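Local coordinates for protein glutathione S-transferase enzyme with thioredoxin-like domain (PDB 4L8E) that binds glutathione and probably conjugates it to electrophilic substrates, as a member of the glutathione S-transferase family built on a thioredoxin-like domain, at residues I29-A34 with Y40-F45; H56-S61 with N77-I82; K169-Q174 with P179-N184; I205-E208 with A212-K215. All coordinates share one frame; numbering follows the deposited sequence.

Along the chain the four contacts follow one another in series, two in each half of a glutathione transferase subunit. Contacts 1 and 2 belong to the thioredoxin-like N-terminal domain, their centres about 10 Å apart, and share its four-stranded sheet: strand 30-33 of contact 1 lies between strands 54-57 and 81-84; segment 56-61 leaves the first of these and segment 77-82 leads into the second. Contacts 3 and 4, about 12 Å apart between centres, join helices of the other domain, 24 to 30 Å from the centres of contacts 1 and 2. Glutathione binding thus falls to the first pair, whereas the second holds the helical domain together away from that glutathione.

Contact 1 (I29-A34 with Y40-F45)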
loop_
_atom_site.group_PDB
_atom_site.type_symbol
_atom_site.label_atom_id
_atom_site.label_comp_id
_atom_site.label_asym_id
_atom_site.label_seq_id
_atom_site.Cartn_x
_atom_site.Cartn_y
_atom_site.Cartn_z
ATOM N N ILE A 29 -8.794 -18.400 13.160
ATOM C CA ILE A 29 -7.764 -17.485 12.587
ATOM C C ILE A 29 -6.489 -17.516 13.442
ATOM O O ILE A 29 -6.542 -17.247 14.654
ATOM C CB ILE A 29 -8.210 -15.988 12.513
ATOM C CG1 ILE A 29 -9.439 -15.741 11.603
ATOM C CG2 ILE A 29 -7.062 -15.102 12.040
ATOM C CD1 ILE A 29 -9.258 -16.143 10.193
ATOM N N ASP A 30 -5.355 -17.838 12.819
ATOM C CA ASP A 30 -4.054 -17.762 13.473
ATOM C C ASP A 30 -3.437 -16.425 13.056
ATOM O O ASP A 30 -3.348 -16.137 11.848
ATOM C CB ASP A 30 -3.122 -18.893 13.045
ATOM C CG ASP A 30 -3.514 -20.247 13.602
ATOM O OD1 ASP A 30 -3.877 -20.328 14.782
ATOM O OD2 ASP A 30 -3.397 -21.242 12.868
ATOM N N LEU A 31 -3.053 -15.608 14.040
ATOM C CA LEU A 31 -2.438 -14.319 13.779
ATOM C C LEU A 31 -0.979 -14.311 14.222
ATOM O O LEU A 31 -0.671 -14.537 15.390
ATOM C CB LEU A 31 -3.200 -13.207 14.485
ATOM C CG LEU A 31 -2.611 -11.795 14.397
ATOM C CD1 LEU A 31 -2.448 -11.265 12.986
ATOM C CD2 LEU A 31 -3.437 -10.852 15.254
ATOM N N TYR A 32 -0.099 -14.050 13.273
ATOM C CA TYR A 32 1.331 -13.915 13.530
ATOM C C TYR A 32 1.599 -12.423 13.792
ATOM O O TYR A 32 1.326 -11.563 12.947
ATOM C CB TYR A 32 2.129 -14.503 12.351
ATOM C CG TYR A 32 1.880 -15.967 12.263
ATOM C CD1 TYR A 32 0.749 -16.462 11.614
ATOM C CD2 TYR A 32 2.719 -16.869 12.904
ATOM C CE1 TYR A 32 0.465 -17.831 11.611
ATOM C CE2 TYR A 32 2.461 -18.228 12.878
ATOM C CZ TYR A 32 1.340 -18.703 12.227
ATOM O OH TYR A 32 1.079 -20.058 12.213
ATOM N N TYR A 33 2.080 -12.137 15.010
ATOM C CA TYR A 33 1.906 -10.817 15.608
ATOM C C TYR A 33 3.088 -10.334 16.420
ATOM O O TYR A 33 3.748 -11.115 17.091
ATOM C CB TYR A 33 0.714 -10.898 16.557
ATOM C CG TYR A 33 0.444 -9.709 17.472
ATOM C CD1 TYR A 33 -0.349 -8.642 17.050
ATOM C CD2 TYR A 33 0.917 -9.689 18.762
ATOM C CE1 TYR A 33 -0.628 -7.578 17.919
ATOM C CE2 TYR A 33 0.647 -8.628 19.633
ATOM C CZ TYR A 33 -0.113 -7.566 19.189
ATOM O OH TYR A 33 -0.362 -6.535 20.086
ATOM N N ALA A 34 3.304 -9.022 16.373
ATOM C CA ALA A 34 4.121 -8.317 17.345
ATOM C C ALA A 34 3.363 -7.038 17.690
ATOM O O ALA A 34 2.598 -6.540 16.869
ATOM C CB ALA A 34 5.497 -7.982 16.781
ATOM N N TYR A 40 -1.232 -4.132 15.510
ATOM C CA TYR A 40 -2.439 -3.637 16.174
ATOM C C TYR A 40 -3.574 -3.401 15.182
ATOM O O TYR A 40 -4.740 -3.505 15.538
ATOM C CB TYR A 40 -2.180 -2.342 16.928
ATOM C CG TYR A 40 -1.464 -2.535 18.244
ATOM C CD1 TYR A 40 -2.053 -3.250 19.285
ATOM C CD2 TYR A 40 -0.216 -1.998 18.446
ATOM C CE1 TYR A 40 -1.378 -3.410 20.486
ATOM C CE2 TYR A 40 0.458 -2.174 19.629
ATOM C CZ TYR A 40 -0.130 -2.866 20.641
ATOM O OH TYR A 40 0.579 -3.008 21.820
ATOM N N LYS A 41 -3.254 -3.115 13.925
ATOM C CA LYS A 41 -4.321 -2.982 12.939
ATOM C C LYS A 41 -5.214 -4.214 12.955
ATOM O O LYS A 41 -6.433 -4.110 12.847
ATOM C CB LYS A 41 -3.777 -2.826 11.521
ATOM C CG LYS A 41 -2.967 -1.579 11.259
ATOM C CD LYS A 41 -2.417 -1.660 9.842
ATOM C CE LYS A 41 -1.512 -0.501 9.483
ATOM N NZ LYS A 41 -0.906 -0.708 8.112
ATOM N N ILE A 42 -4.593 -5.383 13.038
ATOM C CA ILE A 42 -5.328 -6.618 12.882
ATOM C C ILE A 42 -6.050 -6.989 14.171
ATOM O O ILE A 42 -7.204 -7.431 14.140
ATOM C CB ILE A 42 -4.451 -7.770 12.374
ATOM C CG1 ILE A 42 -3.620 -7.307 11.160
ATOM C CG2 ILE A 42 -5.326 -8.956 12.042
ATOM C CD1 ILE A 42 -4.441 -6.681 9.994
ATOM N N THR A 43 -5.397 -6.821 15.307
ATOM C CA THR A 43 -6.111 -7.084 16.572
ATOM C C THR A 43 -7.247 -6.084 16.810
ATOM O O THR A 43 -8.269 -6.443 17.367
ATOM C CB THR A 43 -5.182 -7.148 17.784
ATOM O OG1 THR A 43 -4.453 -5.927 17.879
ATOM C CG2 THR A 43 -4.229 -8.330 17.660
ATOM N N LEU A 44 -7.102 -4.844 16.357
ATOM C CA LEU A 44 -8.242 -3.916 16.391
ATOM C C LEU A 44 -9.436 -4.487 15.631
ATOM O O LEU A 44 -10.560 -4.501 16.163
ATOM C CB LEU A 44 -7.874 -2.541 15.804
ATOM C CG LEU A 44 -7.005 -1.618 16.655
ATOM C CD1 LEU A 44 -6.600 -0.380 15.820
ATOM C CD2 LEU A 44 -7.674 -1.162 17.966
ATOM N N PHE A 45 -9.196 -4.936 14.397
ATOM C CA PHE A 45 -10.253 -5.482 13.572
ATOM C C PHE A 45 -10.876 -6.698 14.277
ATOM O O PHE A 45 -12.075 -6.774 14.414
ATOM C CB PHE A 45 -9.767 -5.881 12.185
ATOM C CG PHE A 45 -10.864 -6.404 11.325
ATOM C CD1 PHE A 45 -11.275 -7.723 11.448
ATOM C CD2 PHE A 45 -11.541 -5.587 10.463
ATOM C CE1 PHE A 45 -12.325 -8.202 10.700
ATOM C CE2 PHE A 45 -12.579 -6.063 9.726
ATOM C CZ PHE A 45 -12.981 -7.379 9.853
HETATM O O HOH W 1 -3.180 -6.449 20.270
#
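Leu31 of strand 30-33 packs on Ile42 and Thr43 of helix 37-49 through its two methyls, and this apolar packing carries most of the contact. CD1 lies 3.8 Å from Ile42 CG2, while CD2 reaches Thr43 CG2 at 3.6 Å, the leucine and threonine side chains crossing nearly at right angles. Thr43 CG2 serves a second neighbour as well, approaching Tyr33 CE1 to 3.7 Å, so one methyl fills the corner between a leucine and an aromatic ring.

The aromatic and polar part lies at the end of the strand. With its CG anti to the backbone N (chi1 171°), Tyr33 extends toward the helix, and its OH comes within 3.3 Å of Tyr40 CE1. No direct hydrogen bond joins the segments; a water does so instead, 2.8 Å from Tyr33 OH and 2.8 Å from Thr43 OG1. Tyr40, which touches a bound glutathione, also stacks on Tyr230 from the C-terminal helix 224-230.

Strand and helix segments run roughly antiparallel, at 148°, with axes 9.6 Å apart. Together they form the first strand and helix of the beta-alpha-beta unit 30-33, 37-49, 54-57, which opens the thioredoxin-like domain of glutathione transferases.

Contact 2 (H56-S61 with N77-I82); sequences HPIDIS and NKIPAI. With GSH (glutathione), chain C.
Two isoleucines facing each other, Ile58 and Ile79, owe their meeting to different first torsions. In Ile79 CG1 sits between the backbone N and the carbonyl carbon (chi1 64°), which sends CG2 toward Ile58 and leaves CG1 and CD1 to border the ligand. Ile58 has CG1 beside its own backbone N and meets that methyl near the root of its side chain, with CB 3.7 Å from Ile79 CG2; CG1 and CG2 of Ile58 are almost as near, so the methyl rests against the whole branch point. The two side chains lie alongside each other, pointing opposite ways. Ile60 adds a looser touch, its CG2 lying 4.4 Å from Ile79 CG1, and turns its CD1 to glutathione CB2 at 3.9 Å. Phe70 of helix 68-73 packs against both Ile58 and Ile79.

The backbone of Ile79 grips the peptide in both directions: its N donates to glutathione O2 at 2.9 Å (N-H...O angle 153°), and its O accepts from glutathione N2, also at 2.9 Å (160°). Lys78 runs along the ligand, and its NZ, turned by a bend at the end of the chain, donates to the glycyl carboxylate oxygen O32 at 2.7 Å. Elsewhere on the ligand, Gln65, Glu98 and Ser99 supply further hydrogen bonds.

The peptide bond between Ile79 and Pro80 is cis. A loop ending in this cis-proline, with the preceding residue pairing its backbone to the cysteinyl part of glutathione, is the signature of the glutathione site in thioredoxin-fold transferases.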
loop_
_atom_site.group_PDB
_atom_site.type_symbol
_atom_site.label_atom_id
_atom_site.label_comp_id
_atom_site.label_asym_id
_atom_site.label_seq_id
_atom_site.Cartn_x
_atom_site.Cartn_y
_atom_site.Cartn_z
ATOM N N HIS A 56 0.141 -15.990 17.585
ATOM C CA HIS A 56 1.442 -16.621 17.448
ATOM C C HIS A 56 2.457 -15.506 17.506
ATOM O O HIS A 56 2.678 -14.809 16.530
ATOM C CB HIS A 56 1.558 -17.346 16.102
ATOM C CG HIS A 56 0.703 -18.566 16.002
ATOM N ND1 HIS A 56 -0.675 -18.510 15.957
ATOM C CD2 HIS A 56 1.029 -19.880 15.955
ATOM C CE1 HIS A 56 -1.160 -19.736 15.886
ATOM N NE2 HIS A 56 -0.149 -20.585 15.881
ATOM N N PRO A 57 3.071 -15.294 18.673
ATOM C CA PRO A 57 4.004 -14.169 18.754
ATOM C C PRO A 57 5.249 -14.385 17.932
ATOM O O PRO A 57 5.878 -15.446 17.999
ATOM C CB PRO A 57 4.387 -14.154 20.244
ATOM C CG PRO A 57 4.115 -15.528 20.702
ATOM C CD PRO A 57 2.917 -15.971 19.970
ATOM N N ILE A 58 5.620 -13.357 17.191
ATOM C CA ILE A 58 6.844 -13.341 16.411
ATOM C C ILE A 58 7.726 -12.284 17.045
ATOM O O ILE A 58 7.399 -11.104 17.047
ATOM C CB ILE A 58 6.546 -13.029 14.913
ATOM C CG1 ILE A 58 5.710 -14.142 14.275
ATOM C CG2 ILE A 58 7.846 -12.763 14.107
ATOM C CD1 ILE A 58 6.366 -15.521 14.237
ATOM N N ASP A 59 8.852 -12.711 17.622
ATOM C CA ASP A 59 9.758 -11.779 18.253
ATOM C C ASP A 59 10.627 -11.172 17.179
ATOM O O ASP A 59 11.596 -11.783 16.750
ATOM C CB ASP A 59 10.612 -12.511 19.300
ATOM C CG ASP A 59 11.517 -11.576 20.083
ATOM O OD1 ASP A 59 11.755 -10.443 19.615
ATOM O OD2 ASP A 59 12.028 -12.006 21.146
ATOM N N ILE A 60 10.247 -9.991 16.688
ATOM C CA ILE A 60 10.965 -9.412 15.581
ATOM C C ILE A 60 12.348 -8.914 16.017
ATOM O O ILE A 60 13.229 -8.783 15.189
ATOM C CB ILE A 60 10.131 -8.335 14.823
ATOM C CG1 ILE A 60 9.633 -7.243 15.742
ATOM C CG2 ILE A 60 8.948 -9.001 14.115
ATOM C CD1 ILE A 60 8.859 -6.138 14.965
ATOM N N SER A 61 12.573 -8.703 17.315
ATOM C CA SER A 61 13.912 -8.337 17.749
ATOM C C SER A 61 14.842 -9.556 17.726
ATOM O O SER A 61 16.073 -9.444 17.686
ATOM C CB SER A 61 13.872 -7.710 19.145
ATOM O OG SER A 61 13.649 -8.675 20.152
ATOM N N ASN A 77 8.945 -11.526 5.155
ATOM C CA ASN A 77 9.607 -11.457 6.467
ATOM C C ASN A 77 9.067 -10.408 7.438
ATOM O O ASN A 77 9.783 -9.921 8.323
ATOM C CB ASN A 77 11.162 -11.449 6.383
ATOM C CG ASN A 77 11.776 -10.120 5.937
ATOM O OD1 ASN A 77 11.813 -9.107 6.679
ATOM N ND2 ASN A 77 12.392 -10.163 4.798
ATOM N N LYS A 78 7.778 -10.084 7.294
ATOM C CA LYS A 78 7.145 -9.101 8.162
ATOM C C LYS A 78 5.822 -9.564 8.719
ATOM O O LYS A 78 5.092 -10.324 8.092
ATOM C CB LYS A 78 6.959 -7.760 7.442
ATOM C CG LYS A 78 8.259 -7.126 7.004
ATOM C CD LYS A 78 8.075 -5.778 6.365
ATOM C CE LYS A 78 9.341 -5.338 5.685
ATOM N NZ LYS A 78 10.289 -4.804 6.668
ATOM N N ILE A 79 5.527 -9.118 9.938
ATOM C CA ILE A 79 4.210 -9.292 10.515
ATOM C C ILE A 79 3.402 -8.027 10.164
ATOM O O ILE A 79 3.977 -6.977 9.899
ATOM C CB ILE A 79 4.274 -9.519 12.043
ATOM C CG1 ILE A 79 4.831 -8.306 12.792
ATOM C CG2 ILE A 79 5.072 -10.790 12.368
ATOM C CD1 ILE A 79 3.799 -7.231 13.160
ATOM N N PRO A 80 2.059 -8.110 10.198
ATOM C CA PRO A 80 1.244 -9.293 10.514
ATOM C C PRO A 80 1.090 -10.238 9.343
ATOM O O PRO A 80 1.330 -9.861 8.190
ATOM C CB PRO A 80 -0.113 -8.691 10.848
ATOM C CG PRO A 80 -0.172 -7.459 9.990
ATOM C CD PRO A 80 1.229 -6.906 10.024
ATOM N N ALA A 81 0.722 -11.472 9.668
ATOM C CA ALA A 81 0.276 -12.441 8.696
ATOM C C ALA A 81 -0.786 -13.236 9.402
ATOM O O ALA A 81 -0.789 -13.283 10.637
ATOM C CB ALA A 81 1.440 -13.353 8.259
ATOM N N ILE A 82 -1.719 -13.794 8.637
ATOM C CA ILE A 82 -2.696 -14.723 9.199
ATOM C C ILE A 82 -2.744 -16.002 8.409
ATOM O O ILE A 82 -2.323 -16.069 7.256
ATOM C CB ILE A 82 -4.143 -14.165 9.286
ATOM C CG1 ILE A 82 -4.721 -13.911 7.899
ATOM C CG2 ILE A 82 -4.203 -12.943 10.173
ATOM C CD1 ILE A 82 -6.251 -13.700 7.901
HETATM N N1 GSH C . 3.424 -3.161 4.540
HETATM C CA1 GSH C . 3.473 -4.083 5.671
HETATM C C1 GSH C . 2.090 -4.265 6.237
HETATM O O11 GSH C . 1.764 -5.360 6.800
HETATM O O12 GSH C . 1.213 -3.338 6.131
HETATM C CB1 GSH C . 4.422 -3.572 6.719
HETATM C CG1 GSH C . 4.636 -4.562 7.852
HETATM C CD1 GSH C . 5.802 -4.161 8.729
HETATM O OE1 GSH C . 6.495 -3.178 8.520
HETATM N N2 GSH C . 6.083 -5.038 9.817
HETATM C CA2 GSH C . 7.138 -4.814 10.733
HETATM C C2 GSH C . 8.015 -6.040 10.707
HETATM O O2 GSH C . 7.586 -7.215 10.750
HETATM C CB2 GSH C . 6.667 -4.624 12.137
HETATM S SG2 GSH C . 5.512 -3.284 12.239
HETATM N N3 GSH C . 9.418 -5.818 10.592
HETATM C CA3 GSH C . 10.293 -6.973 10.576
HETATM C C3 GSH C . 11.470 -6.718 9.705
HETATM O O31 GSH C . 12.425 -7.528 9.777
HETATM O O32 GSH C . 11.488 -5.724 8.916
#

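Contact 3 (K169-Q174 with P179-N184)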
loop_
_atom_site.group_PDB
_atom_site.type_symbol
_atom_site.label_atom_id
_atom_site.label_comp_id
_atom_site.label_asym_id
_atom_site.label_seq_id
_atom_site.Cartn_x
_atom_site.Cartn_y
_atom_site.Cartn_z
ATOM N N LYS A 169 -1.331 16.616 7.473
ATOM C CA LYS A 169 -2.147 17.686 6.894
ATOM C C LYS A 169 -3.210 17.102 5.951
ATOM O O LYS A 169 -4.374 17.503 5.999
ATOM C CB LYS A 169 -1.272 18.689 6.156
ATOM C CG LYS A 169 -2.055 19.786 5.484
ATOM C CD LYS A 169 -1.127 20.706 4.679
ATOM C CE LYS A 169 -1.835 21.982 4.262
ATOM N NZ LYS A 169 -1.035 22.747 3.266
ATOM N N VAL A 170 -2.822 16.128 5.138
ATOM C CA VAL A 170 -3.773 15.433 4.267
ATOM C C VAL A 170 -4.853 14.768 5.131
ATOM O O VAL A 170 -6.052 14.859 4.844
ATOM C CB VAL A 170 -3.041 14.405 3.380
ATOM C CG1 VAL A 170 -4.029 13.441 2.709
ATOM C CG2 VAL A 170 -2.200 15.122 2.298
ATOM N N LEU A 171 -4.411 14.059 6.158
ATOM C CA LEU A 171 -5.340 13.371 7.044
ATOM C C LEU A 171 -6.303 14.361 7.699
ATOM O O LEU A 171 -7.538 14.160 7.718
ATOM C CB LEU A 171 -4.545 12.582 8.087
ATOM C CG LEU A 171 -5.340 11.770 9.112
ATOM C CD1 LEU A 171 -6.131 10.708 8.395
ATOM C CD2 LEU A 171 -4.425 11.183 10.158
ATOM N N ASN A 172 -5.762 15.450 8.218
ATOM C CA ASN A 172 -6.582 16.433 8.914
ATOM C C ASN A 172 -7.605 17.057 7.963
ATOM O O ASN A 172 -8.756 17.293 8.323
ATOM C CB ASN A 172 -5.701 17.534 9.477
ATOM C CG ASN A 172 -6.438 18.436 10.420
ATOM O OD1 ASN A 172 -6.682 18.077 11.577
ATOM N ND2 ASN A 172 -6.771 19.647 9.953
ATOM N N THR A 173 -7.157 17.355 6.753
ATOM C CA THR A 173 -8.035 17.955 5.752
ATOM C C THR A 173 -9.233 17.041 5.469
ATOM O O THR A 173 -10.363 17.516 5.379
ATOM C CB THR A 173 -7.239 18.319 4.489
ATOM O OG1 THR A 173 -6.364 19.405 4.809
ATOM C CG2 THR A 173 -8.154 18.742 3.353
ATOM N N GLN A 174 -9.003 15.736 5.338
ATOM C CA GLN A 174 -10.121 14.833 5.108
ATOM C C GLN A 174 -11.037 14.739 6.326
ATOM O O GLN A 174 -12.263 14.691 6.182
ATOM C CB GLN A 174 -9.625 13.453 4.682
ATOM C CG GLN A 174 -10.747 12.470 4.339
ATOM C CD GLN A 174 -11.678 12.974 3.251
ATOM O OE1 GLN A 174 -11.226 13.386 2.198
ATOM N NE2 GLN A 174 -12.990 12.942 3.506
ATOM N N PRO A 179 -16.641 12.489 9.233
ATOM C CA PRO A 179 -16.319 12.090 10.609
ATOM C C PRO A 179 -15.267 10.985 10.714
ATOM O O PRO A 179 -14.478 10.990 11.653
ATOM C CB PRO A 179 -17.675 11.635 11.176
ATOM C CG PRO A 179 -18.572 11.471 10.022
ATOM C CD PRO A 179 -18.082 12.403 8.952
ATOM N N TYR A 180 -15.255 10.066 9.758
ATOM C CA TYR A 180 -14.229 9.025 9.659
ATOM C C TYR A 180 -13.504 9.195 8.324
ATOM O O TYR A 180 -13.903 10.032 7.512
ATOM C CB TYR A 180 -14.866 7.653 9.817
ATOM C CG TYR A 180 -15.399 7.454 11.206
ATOM C CD1 TYR A 180 -14.567 7.054 12.236
ATOM C CD2 TYR A 180 -16.737 7.711 11.505
ATOM C CE1 TYR A 180 -15.062 6.896 13.523
ATOM C CE2 TYR A 180 -17.230 7.558 12.781
ATOM C CZ TYR A 180 -16.384 7.129 13.778
ATOM O OH TYR A 180 -16.871 6.996 15.043
ATOM N N LEU A 181 -12.411 8.467 8.125
ATOM C CA LEU A 181 -11.561 8.670 6.980
ATOM C C LEU A 181 -12.265 8.166 5.731
ATOM O O LEU A 181 -12.508 6.968 5.591
ATOM C CB LEU A 181 -10.213 7.959 7.171
ATOM C CG LEU A 181 -9.136 8.374 6.186
ATOM C CD1 LEU A 181 -8.959 9.885 6.116
ATOM C CD2 LEU A 181 -7.812 7.664 6.563
ATOM N N GLY A 182 -12.597 9.067 4.818
ATOM C CA GLY A 182 -13.459 8.691 3.701
ATOM C C GLY A 182 -14.823 8.048 4.047
ATOM O O GLY A 182 -15.302 7.159 3.340
ATOM N N GLY A 183 -15.483 8.496 5.109
ATOM C CA GLY A 183 -16.864 8.102 5.293
ATOM C C GLY A 183 -17.546 8.505 6.580
ATOM O O GLY A 183 -16.965 9.152 7.450
ATOM N N ASN A 184 -18.796 8.062 6.697
ATOM C CA ASN A 184 -19.643 8.366 7.831
ATOM C C ASN A 184 -19.507 7.350 8.956
ATOM O O ASN A 184 -20.053 7.564 10.042
ATOM C CB ASN A 184 -21.104 8.379 7.387
ATOM C CG ASN A 184 -21.503 9.680 6.756
ATOM O OD1 ASN A 184 -20.868 10.709 6.984
ATOM N ND2 ASN A 184 -22.565 9.654 5.964
#
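A type II beta turn from Tyr180 to Gly183, with Gly182 at positive phi (55°) and backbone bonds in both directions between its end residues, folds the loop after helix 154-175 back against that helix, bringing the CA atoms of Gln174 and Leu181 to 6.6 Å.

Leu181 is the side chain that enters the helix surface. Its CD1 is wedged between two residues one helical turn apart, 3.6 Å from Gln174 CG and 3.7 Å from Leu171 CD1, and it crosses Leu171 at about a right angle. The aliphatic stem of Gln174 is thus used as an apolar surface. With CG anti to the backbone N (chi1 -177°), this stem reaches the turn, CG lying 3.9 Å from Gly182 N; the bend at chi2 then swings the amide round, and its NE2 bonds to Thr178 OG1 in the connecting loop. Trp127 of helix 118-145 packs on both Gln174 and Leu181, and Val193 of helix 188-197 on both leucines; Leu171 also meets Val213 of helix 211-221.

On the backbone side Leu181 N donates to Asp190 OD1, fixing the turn to the start of helix 188-197. The contact therefore secures the helix-to-helix connection 176-187 in the all-helical C-terminal domain of the glutathione transferase fold.

Contact 4 (I205-E208 with A212-K215)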
loop_
_atom_site.group_PDB
_atom_site.type_symbol
_atom_site.label_atom_id
_atom_site.label_comp_id
_atom_site.label_asym_id
_atom_site.label_seq_id
_atom_site.Cartn_x
_atom_site.Cartn_y
_atom_site.Cartn_z
ATOM N N ILE A 205 5.500 14.888 15.909
ATOM C CA ILE A 205 4.411 15.661 15.339
ATOM C C ILE A 205 3.670 16.472 16.418
ATOM O O ILE A 205 3.298 15.942 17.464
ATOM C CB ILE A 205 3.433 14.727 14.601
ATOM C CG1 ILE A 205 3.992 14.323 13.232
ATOM C CG2 ILE A 205 2.047 15.351 14.452
ATOM C CD1 ILE A 205 4.031 15.462 12.219
ATOM N N ASN A 206 3.456 17.756 16.158
ATOM C CA ASN A 206 2.635 18.594 17.034
ATOM C C ASN A 206 1.177 18.443 16.665
ATOM O O ASN A 206 0.699 18.999 15.674
ATOM C CB ASN A 206 3.027 20.069 16.945
ATOM C CG ASN A 206 2.187 20.959 17.866
ATOM O OD1 ASN A 206 1.381 20.468 18.656
ATOM N ND2 ASN A 206 2.370 22.260 17.756
ATOM N N LEU A 207 0.464 17.685 17.477
ATOM C CA LEU A 207 -0.903 17.337 17.157
ATOM C C LEU A 207 -1.850 18.527 17.220
ATOM O O LEU A 207 -2.943 18.485 16.651
ATOM C CB LEU A 207 -1.364 16.234 18.096
ATOM C CG LEU A 207 -2.622 15.513 17.677
ATOM C CD1 LEU A 207 -2.438 14.833 16.336
ATOM C CD2 LEU A 207 -2.982 14.520 18.778
ATOM N N GLU A 208 -1.430 19.593 17.893
ATOM C CA GLU A 208 -2.207 20.816 17.921
ATOM C C GLU A 208 -2.306 21.448 16.533
ATOM O O GLU A 208 -3.209 22.235 16.279
ATOM C CB GLU A 208 -1.606 21.814 18.916
ATOM C CG GLU A 208 -1.530 21.279 20.340
ATOM C CD GLU A 208 -2.895 20.901 20.911
ATOM O OE1 GLU A 208 -3.775 21.783 20.992
ATOM O OE2 GLU A 208 -3.085 19.723 21.281
ATOM N N ALA A 212 -8.469 18.212 13.808
ATOM C CA ALA A 212 -9.401 17.171 13.417
ATOM C C ALA A 212 -8.817 15.798 13.663
ATOM O O ALA A 212 -9.538 14.880 14.040
ATOM C CB ALA A 212 -9.811 17.310 11.959
ATOM N N VAL A 213 -7.516 15.645 13.435
ATOM C CA VAL A 213 -6.844 14.375 13.742
ATOM C C VAL A 213 -6.905 14.111 15.251
ATOM O O VAL A 213 -7.185 12.979 15.683
ATOM C CB VAL A 213 -5.360 14.361 13.270
ATOM C CG1 VAL A 213 -4.694 13.021 13.615
ATOM C CG2 VAL A 213 -5.261 14.593 11.753
ATOM N N LYS A 214 -6.638 15.143 16.044
ATOM C CA LYS A 214 -6.690 15.024 17.500
ATOM C C LYS A 214 -8.071 14.543 17.966
ATOM O O LYS A 214 -8.179 13.627 18.789
ATOM C CB LYS A 214 -6.330 16.354 18.175
ATOM C CG LYS A 214 -6.286 16.257 19.684
ATOM C CD LYS A 214 -5.895 17.551 20.354
ATOM C CE LYS A 214 -5.894 17.405 21.882
ATOM N NZ LYS A 214 -5.277 18.588 22.509
ATOM N N LYS A 215 -9.135 15.161 17.467
ATOM C CA LYS A 215 -10.478 14.725 17.878
ATOM C C LYS A 215 -10.790 13.301 17.434
ATOM O O LYS A 215 -11.415 12.538 18.174
ATOM C CB LYS A 215 -11.567 15.695 17.400
ATOM C CG LYS A 215 -11.499 17.073 18.032
ATOM C CD LYS A 215 -12.774 17.850 17.768
ATOM C CE LYS A 215 -12.726 19.267 18.346
ATOM N NZ LYS A 215 -11.649 20.119 17.734
#
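Leu207 packs on Val213 and Lys214 where a loop leads, through a short 3-10 segment, into helix 211-221 of the helical C-terminal domain of the glutathione transferase fold. This inner part is the close-packed one. The CG of Leu207 lies 3.8 Å from Lys214 CB, and its CD2 rests 3.8 Å from Lys214 CG, so the branched end covers the root of the lysine; CD1 turns to Val213 CG1 at a slacker 4.0 Å. Val213 continues inward to Leu171 of helix 154-175, and Asn172 of that helix accepts a bond from Val213 N.

The outer part is thinner and polar. Glu208 is exposed, and its bond from CA to CB leads away from the helix; a bend at chi2 (-60°) brings the carboxylate back. Lys214 supplies the other half with a stretched chain, CG anti to the backbone N (chi1 -176°), whose methylenes pass from the leucine to the acid.

Within the loop, Asn206 forms an Asx turn, Glu208 N donating to Asn206 OD1 at 3.0 Å, from above the carbonyl plane. The salt bridge closes the solvent side: Lys214 NZ donates to Glu208 OE2 at 2.8 Å, on the syn lone pair, while Glu208 OE1 stays 3.8 Å from the same NZ.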